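Local coordinates for FMN-binding protein (Syntrophomonas wolfei subsp. wolfei, PDB 3IN6) that is a flavoprotein that binds flavin mononucleotide between the two subunits of its dimer, its reaction not being established, at residues Gly78-Val84 with Ile96-Leu102. Residues are numbered along the deposited sequence.
With FMN (flavin mononucleotide), chain E.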
loop_
_atom_site.group_PDB
_atom_site.type_symbol
_atom_site.label_atom_id
_atom_site.label_comp_id
_atom_site.label_asym_id
_atom_site.label_seq_id
_atom_site.Cartn_x
_atom_site.Cartn_y
_atom_site.Cartn_z
ATOM N N GLY A 78 6.206 -0.872 -14.865
ATOM C CA GLY A 78 5.075 -0.051 -15.259
ATOM C C GLY A 78 3.774 -0.252 -14.507
ATOM O O GLY A 78 2.813 0.482 -14.761
ATOM N N LYS A 79 3.733 -1.187 -13.556
ATOM C CA LYS A 79 2.480 -1.482 -12.862
ATOM C C LYS A 79 2.415 -0.997 -11.432
ATOM O O LYS A 79 3.403 -0.958 -10.740
ATOM C CB LYS A 79 2.148 -2.968 -12.958
ATOM C CG LYS A 79 2.037 -3.433 -14.424
ATOM C CD LYS A 79 1.162 -4.668 -14.599
ATOM C CE LYS A 79 1.356 -5.292 -15.993
ATOM N NZ LYS A 79 0.600 -6.569 -16.144
ATOM N N GLY A 80 1.230 -0.608 -11.003
ATOM C CA GLY A 80 1.051 -0.109 -9.636
ATOM C C GLY A 80 -0.381 -0.067 -9.172
ATOM O O GLY A 80 -1.317 -0.391 -9.917
ATOM N N VAL A 81 -0.558 0.292 -7.911
ATOM C CA VAL A 81 -1.887 0.464 -7.373
ATOM C C VAL A 81 -1.904 1.555 -6.322
ATOM O O VAL A 81 -1.130 1.523 -5.366
ATOM C CB VAL A 81 -2.489 -0.845 -6.769
ATOM C CG1 VAL A 81 -1.600 -1.442 -5.630
ATOM C CG2 VAL A 81 -3.921 -0.574 -6.279
ATOM N N PHE A 82 -2.774 2.536 -6.528
ATOM C CA PHE A 82 -2.961 3.590 -5.569
ATOM C C PHE A 82 -4.014 3.140 -4.606
ATOM O O PHE A 82 -4.944 2.401 -4.973
ATOM C CB PHE A 82 -3.488 4.874 -6.203
ATOM C CG PHE A 82 -2.474 5.655 -6.957
ATOM C CD1 PHE A 82 -1.635 6.545 -6.292
ATOM C CD2 PHE A 82 -2.384 5.547 -8.328
ATOM C CE1 PHE A 82 -0.712 7.296 -6.985
ATOM C CE2 PHE A 82 -1.471 6.307 -9.032
ATOM C CZ PHE A 82 -0.634 7.186 -8.358
HETATM N N MSE A 83 -3.871 3.575 -3.364
HETATM C CA MSE A 83 -4.885 3.337 -2.384
HETATM C C MSE A 83 -5.030 4.572 -1.545
HETATM O O MSE A 83 -4.036 5.167 -1.139
HETATM C CB MSE A 83 -4.586 2.163 -1.449
HETATM C CG MSE A 83 -5.697 2.046 -0.331
HETATM SE SE MSE A 83 -5.619 0.552 0.876
HETATM C CE MSE A 83 -6.662 -0.767 -0.051
ATOM N N VAL A 84 -6.280 4.963 -1.314
ATOM C CA VAL A 84 -6.607 6.029 -0.365
ATOM C C VAL A 84 -7.390 5.294 0.705
ATOM O O VAL A 84 -8.236 4.444 0.370
ATOM C CB VAL A 84 -7.505 7.112 -0.953
ATOM C CG1 VAL A 84 -7.982 8.102 0.167
ATOM C CG2 VAL A 84 -6.813 7.844 -2.073
ATOM N N ILE A 96 -10.474 3.721 -1.324
ATOM C CA ILE A 96 -10.603 3.179 -2.678
ATOM C C ILE A 96 -9.265 2.613 -3.102
ATOM O O ILE A 96 -8.213 2.987 -2.540
ATOM C CB ILE A 96 -11.002 4.311 -3.662
ATOM C CG1 ILE A 96 -11.497 3.778 -5.023
ATOM C CG2 ILE A 96 -9.822 5.323 -3.831
ATOM C CD1 ILE A 96 -12.864 3.071 -4.999
ATOM N N ARG A 97 -9.300 1.709 -4.079
ATOM C CA ARG A 97 -8.097 1.164 -4.676
ATOM C C ARG A 97 -8.185 1.422 -6.149
ATOM O O ARG A 97 -9.169 1.033 -6.787
ATOM C CB ARG A 97 -7.962 -0.327 -4.433
ATOM C CG ARG A 97 -7.547 -0.679 -3.039
ATOM C CD ARG A 97 -7.462 -2.189 -2.841
ATOM N NE ARG A 97 -8.743 -2.870 -3.002
ATOM C CZ ARG A 97 -8.915 -4.183 -2.852
ATOM N NH1 ARG A 97 -7.898 -4.975 -2.529
ATOM N NH2 ARG A 97 -10.115 -4.715 -3.023
ATOM N N VAL A 98 -7.167 2.093 -6.688
ATOM C CA VAL A 98 -7.116 2.380 -8.104
ATOM C C VAL A 98 -5.863 1.743 -8.716
ATOM O O VAL A 98 -4.737 2.164 -8.423
ATOM C CB VAL A 98 -7.090 3.896 -8.360
ATOM C CG1 VAL A 98 -7.186 4.167 -9.826
ATOM C CG2 VAL A 98 -8.228 4.634 -7.595
ATOM N N TYR A 99 -6.070 0.758 -9.594
ATOM C CA TYR A 99 -4.992 0.035 -10.266
ATOM C C TYR A 99 -4.597 0.714 -11.552
ATOM O O TYR A 99 -5.447 1.032 -12.387
ATOM C CB TYR A 99 -5.413 -1.406 -10.546
ATOM C CG TYR A 99 -5.755 -2.164 -9.294
ATOM C CD1 TYR A 99 -6.980 -1.998 -8.680
ATOM C CD2 TYR A 99 -4.865 -3.064 -8.734
ATOM C CE1 TYR A 99 -7.313 -2.680 -7.561
ATOM C CE2 TYR A 99 -5.188 -3.744 -7.579
ATOM C CZ TYR A 99 -6.419 -3.561 -7.011
ATOM O OH TYR A 99 -6.774 -4.225 -5.865
ATOM N N VAL A 100 -3.287 0.864 -11.750
ATOM C CA VAL A 100 -2.780 1.662 -12.832
ATOM C C VAL A 100 -1.602 1.050 -13.607
ATOM O O VAL A 100 -0.944 0.121 -13.164
ATOM C CB VAL A 100 -2.290 3.024 -12.279
ATOM C CG1 VAL A 100 -3.447 3.856 -11.665
ATOM C CG2 VAL A 100 -1.168 2.805 -11.229
ATOM N N GLU A 101 -1.349 1.632 -14.760
ATOM C CA GLU A 101 -0.178 1.308 -15.569
ATOM C C GLU A 101 0.430 2.619 -16.034
ATOM O O GLU A 101 -0.293 3.501 -16.476
ATOM C CB GLU A 101 -0.543 0.461 -16.772
ATOM C CG GLU A 101 -1.043 -0.899 -16.395
ATOM C CD GLU A 101 -1.321 -1.786 -17.612
ATOM O OE1 GLU A 101 -1.233 -1.290 -18.764
ATOM O OE2 GLU A 101 -1.630 -2.982 -17.398
ATOM N N LEU A 102 1.753 2.747 -15.943
ATOM C CA LEU A 102 2.420 3.972 -16.374
ATOM C C LEU A 102 2.310 4.163 -17.879
ATOM O O LEU A 102 2.715 3.309 -18.636
ATOM C CB LEU A 102 3.889 3.955 -15.986
ATOM C CG LEU A 102 4.659 5.267 -16.198
ATOM C CD1 LEU A 102 4.135 6.376 -15.270
ATOM C CD2 LEU A 102 6.122 5.011 -15.953
HETATM N N1 FMN E . -8.459 -9.938 5.746
HETATM C C2 FMN E . -7.578 -10.914 6.137
HETATM O O2 FMN E . -7.500 -11.955 5.478
HETATM N N3 FMN E . -6.781 -10.710 7.257
HETATM C C4 FMN E . -6.878 -9.532 7.985
HETATM O O4 FMN E . -6.180 -9.356 8.985
HETATM C C4A FMN E . -7.776 -8.551 7.589
HETATM N N5 FMN E . -7.882 -7.374 8.309
HETATM C C5A FMN E . -8.779 -6.405 7.910
HETATM C C6 FMN E . -8.862 -5.232 8.657
HETATM C C7 FMN E . -9.749 -4.230 8.288
HETATM C C7M FMN E . -9.819 -2.973 9.110
HETATM C C8 FMN E . -10.552 -4.399 7.160
HETATM C C8M FMN E . -11.509 -3.314 6.748
HETATM C C9 FMN E . -10.462 -5.568 6.402
HETATM C C9A FMN E . -9.576 -6.592 6.774
HETATM N N10 FMN E . -9.459 -7.783 6.039
HETATM C C10 FMN E . -8.571 -8.759 6.458
HETATM C "C1'" FMN E . -10.303 -8.072 4.817
HETATM C "C2'" FMN E . -9.559 -7.860 3.496
HETATM O "O2'" FMN E . -9.042 -6.556 3.435
HETATM C "C3'" FMN E . -10.517 -8.129 2.330
HETATM O "O3'" FMN E . -10.762 -9.525 2.290
HETATM C "C4'" FMN E . -9.987 -7.608 0.984
HETATM O "O4'" FMN E . -11.005 -7.560 0.008
HETATM C "C5'" FMN E . -8.889 -8.498 0.445
HETATM O "O5'" FMN E . -8.387 -7.955 -0.744
HETATM P P FMN E . -7.801 -8.889 -1.920
HETATM O O1P FMN E . -6.616 -9.664 -1.398
HETATM O O2P FMN E . -7.360 -7.978 -3.041
HETATM O O3P FMN E . -8.869 -9.839 -2.447
#
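Start at I96, paired with V84 of residues 78-84: I96 N donates to V84 O at 2.9 Å and V84 N to I96 O at 3.0 Å. The CG2 methyl of I96 lies 4.1 Å from V84 CB, and both side chains lean on helix 2-28. R97, the next residue along, points to the other face, opposite M83 in a non-hydrogen-bonded pair, and there the flavin nucleotide is met: R97 NH1 donates to O2P of the FMN phosphate at 3.1 Å. R97 NH2 donates to P142 O of its own chain, and NH1 is also hydrogen-bonded to I46 O of the second subunit. V98 returns to the face of I96 and pairs with F82 through two 2.8 Å bonds, V98 N to F82 O and F82 N to V98 O. Strands 79-87 and 92-106, to which the segments belong, are the two arms of a beta hairpin in the middle of the antiparallel sheet, with strand 33-38 beyond one and strand 131-141 beyond the other. Y99, on the R97 face, turns its ring to V81 in a CH-pi contact, V81 CG2 standing 3.7 Å from the centroid of the Y99 ring; its hydroxyl is hydrogen-bonded to N45 of the second subunit. At V100 the partner is G80, with V100 N to G80 O at 3.0 Å and G80 N to V100 O at 3.2 Å, while V100 CG1 touches the F82 ring edge, 3.9 Å from F82 CD2. K79 NZ and E101 OE2 are 4.4 Å apart, beyond a salt bridge; the amine instead meets N41 O (hydrogen bond) and E43 (salt bridge), both of the second subunit. Finally L102 N donates to G78 O at 2.8 Å.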